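Local coordinates for extracellular ligand-binding receptor (Desulfitobacterium hafniense, PDB 4Q6B), which probably serves as the extracellular substrate-binding component of an ABC amino-acid transporter, binding leucine, at residues Phe12-Pro18 with Ala77-Asn83. Residues are numbered along the deposited sequence; the frame is centred on the assembly and turned at random.
With LEU (leucine), chain B.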
loop_
_atom_site.group_PDB
_atom_site.type_symbol
_atom_site.label_atom_id
_atom_site.label_comp_id
_atom_site.label_asym_id
_atom_site.label_seq_id
_atom_site.Cartn_x
_atom_site.Cartn_y
_atom_site.Cartn_z
ATOM N N PHE A 12 18.116 -4.327 16.416
ATOM C CA PHE A 12 17.999 -4.113 14.988
ATOM C C PHE A 12 16.673 -4.575 14.394
ATOM O O PHE A 12 16.147 -5.664 14.713
ATOM C CB PHE A 12 19.143 -4.897 14.330
ATOM C CG PHE A 12 20.504 -4.460 14.765
ATOM C CD1 PHE A 12 21.107 -3.377 14.156
ATOM C CD2 PHE A 12 21.175 -5.122 15.790
ATOM C CE1 PHE A 12 22.352 -2.963 14.565
ATOM C CE2 PHE A 12 22.421 -4.691 16.199
ATOM C CZ PHE A 12 23.011 -3.615 15.570
ATOM N N ILE A 13 16.149 -3.747 13.496
ATOM C CA ILE A 13 15.042 -4.150 12.612
ATOM C C ILE A 13 15.589 -4.181 11.195
ATOM O O ILE A 13 16.255 -3.220 10.789
ATOM C CB ILE A 13 13.877 -3.144 12.707
ATOM C CG1 ILE A 13 13.251 -3.246 14.096
ATOM C CG2 ILE A 13 12.811 -3.423 11.630
ATOM C CD1 ILE A 13 12.104 -2.210 14.297
ATOM N N GLY A 14 15.361 -5.289 10.489
ATOM C CA GLY A 14 15.699 -5.366 9.046
ATOM C C GLY A 14 14.684 -4.639 8.165
ATOM O O GLY A 14 13.482 -4.566 8.470
ATOM N N VAL A 15 15.150 -4.073 7.048
ATOM C CA VAL A 15 14.225 -3.433 6.101
ATOM C C VAL A 15 14.663 -3.897 4.712
ATOM O O VAL A 15 15.839 -3.786 4.367
ATOM C CB VAL A 15 14.268 -1.881 6.140
ATOM C CG1 VAL A 15 13.207 -1.319 5.189
ATOM C CG2 VAL A 15 14.089 -1.351 7.637
ATOM N N ALA A 16 13.702 -4.364 3.911
ATOM C CA ALA A 16 13.959 -4.801 2.530
ATOM C C ALA A 16 13.083 -3.940 1.615
ATOM O O ALA A 16 11.837 -3.938 1.762
ATOM C CB ALA A 16 13.593 -6.275 2.387
ATOM N N TRP A 17 13.706 -3.199 0.676
ATOM C CA TRP A 17 12.981 -2.228 -0.151
ATOM C C TRP A 17 13.790 -1.927 -1.373
ATOM O O TRP A 17 14.993 -2.126 -1.345
ATOM C CB TRP A 17 12.806 -0.897 0.635
ATOM C CG TRP A 17 11.742 0.030 0.130
ATOM C CD1 TRP A 17 11.934 1.197 -0.526
ATOM C CD2 TRP A 17 10.324 -0.109 0.326
ATOM N NE1 TRP A 17 10.696 1.815 -0.793
ATOM C CE2 TRP A 17 9.706 1.023 -0.267
ATOM C CE3 TRP A 17 9.524 -1.078 0.972
ATOM C CZ2 TRP A 17 8.305 1.219 -0.240
ATOM C CZ3 TRP A 17 8.143 -0.888 0.996
ATOM C CH2 TRP A 17 7.556 0.244 0.391
ATOM N N PRO A 18 13.149 -1.481 -2.466
ATOM C CA PRO A 18 13.966 -1.116 -3.621
ATOM C C PRO A 18 14.478 0.319 -3.429
ATOM O O PRO A 18 14.076 1.248 -4.150
ATOM C CB PRO A 18 12.997 -1.208 -4.805
ATOM C CG PRO A 18 11.785 -1.922 -4.271
ATOM C CD PRO A 18 11.721 -1.609 -2.826
ATOM N N ALA A 77 12.763 -8.148 13.773
ATOM C CA ALA A 77 11.600 -8.072 12.873
ATOM C C ALA A 77 12.100 -7.503 11.543
ATOM O O ALA A 77 13.202 -6.934 11.461
ATOM C CB ALA A 77 10.512 -7.161 13.456
ATOM N N VAL A 78 11.293 -7.667 10.495
ATOM C CA VAL A 78 11.564 -7.096 9.171
ATOM C C VAL A 78 10.394 -6.276 8.647
ATOM O O VAL A 78 9.223 -6.690 8.735
ATOM C CB VAL A 78 11.905 -8.245 8.153
ATOM C CG1 VAL A 78 12.091 -7.735 6.673
ATOM C CG2 VAL A 78 13.130 -8.958 8.643
ATOM N N ILE A 79 10.735 -5.112 8.079
ATOM C CA ILE A 79 9.786 -4.228 7.381
ATOM C C ILE A 79 10.034 -4.458 5.898
ATOM O O ILE A 79 11.154 -4.298 5.424
ATOM C CB ILE A 79 10.035 -2.730 7.708
ATOM C CG1 ILE A 79 9.651 -2.499 9.170
ATOM C CG2 ILE A 79 9.090 -1.840 6.875
ATOM C CD1 ILE A 79 9.998 -1.120 9.667
ATOM N N GLY A 80 9.004 -4.892 5.184
ATOM C CA GLY A 80 9.109 -5.122 3.750
ATOM C C GLY A 80 8.124 -6.229 3.357
ATOM O O GLY A 80 7.330 -6.621 4.202
ATOM N N HIS A 81 8.132 -6.680 2.086
ATOM C CA HIS A 81 8.844 -6.012 0.984
ATOM C C HIS A 81 7.823 -5.058 0.318
ATOM O O HIS A 81 6.710 -4.861 0.848
ATOM C CB HIS A 81 9.376 -7.053 -0.021
ATOM C CG HIS A 81 10.424 -7.966 0.556
ATOM N ND1 HIS A 81 11.661 -8.139 -0.046
ATOM C CD2 HIS A 81 10.444 -8.734 1.676
ATOM C CE1 HIS A 81 12.390 -8.968 0.676
ATOM N NE2 HIS A 81 11.677 -9.348 1.726
ATOM N N ARG A 82 8.167 -4.466 -0.821
ATOM C CA ARG A 82 7.249 -3.486 -1.443
ATOM C C ARG A 82 6.290 -4.215 -2.366
ATOM O O ARG A 82 5.051 -4.116 -2.222
ATOM C CB ARG A 82 8.033 -2.483 -2.283
ATOM C CG ARG A 82 7.158 -1.351 -2.847
ATOM C CD ARG A 82 8.041 -0.352 -3.631
ATOM N NE ARG A 82 7.323 0.806 -4.181
ATOM C CZ ARG A 82 6.880 0.890 -5.429
ATOM N NH1 ARG A 82 6.248 1.988 -5.833
ATOM N NH2 ARG A 82 7.064 -0.127 -6.264
ATOM N N ASN A 83 6.838 -5.008 -3.272
ATOM C CA ASN A 83 6.002 -5.605 -4.315
ATOM C C ASN A 83 5.375 -6.880 -3.788
ATOM O O ASN A 83 6.077 -7.707 -3.188
ATOM C CB ASN A 83 6.856 -5.993 -5.548
ATOM C CG ASN A 83 7.557 -4.793 -6.158
ATOM O OD1 ASN A 83 8.624 -4.403 -5.684
ATOM N ND2 ASN A 83 6.943 -4.176 -7.174
HETATM N N LEU B . 0.791 -2.292 -3.997
HETATM C CA LEU B . 1.844 -2.798 -4.884
HETATM C C LEU B . 2.017 -4.298 -4.711
HETATM O O LEU B . 2.786 -4.930 -5.423
HETATM C CB LEU B . 3.156 -2.075 -4.580
HETATM C CG LEU B . 2.885 -0.632 -5.020
HETATM C CD1 LEU B . 3.304 0.342 -3.958
HETATM C CD2 LEU B . 3.494 -0.274 -6.369
HETATM O OXT LEU B . 1.333 -4.885 -3.860
HETATM O O HOH W 1 10.858 -4.327 -0.817
#
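Strands 12-17 and 77-79, parallel neighbours in one lobe's sheet, illustrate how a periplasmic-binding-protein fold sets ligand loops at strand C-termini. Their axes approach to 4.5 Å at 31°, and the backbone hydrogen bonds follow the parallel pattern: G14 N to A77 O, 2.9 Å; I79 N to G14 O, 2.8 Å; A16 N to I79 O, 3.0 Å. Next, a water lies 2.8 Å from A16 O and accepts a hydrogen bond from R82 N (2.7 Å). A CB on G80 would clash with A16 O, and a cis peptide follows. I13, V15 and I79 pack on one face beneath helices 26-39 and 284-301. On the other, A16 CB sits 3.6 Å from the H81 ring centroid, a CH-pi contact; D55 and Y94 hydrogen-bond to the imidazole. Further along, R82 CB makes a CH-pi contact 3.8 Å from the W17 six-membered-ring centroid. This packing, with the water, is consistent with holding R82, which with N83 lines the leucine pocket: R82 NH2 lies 3.6 Å from leucine CD2, guanidinium face against aliphatic chain.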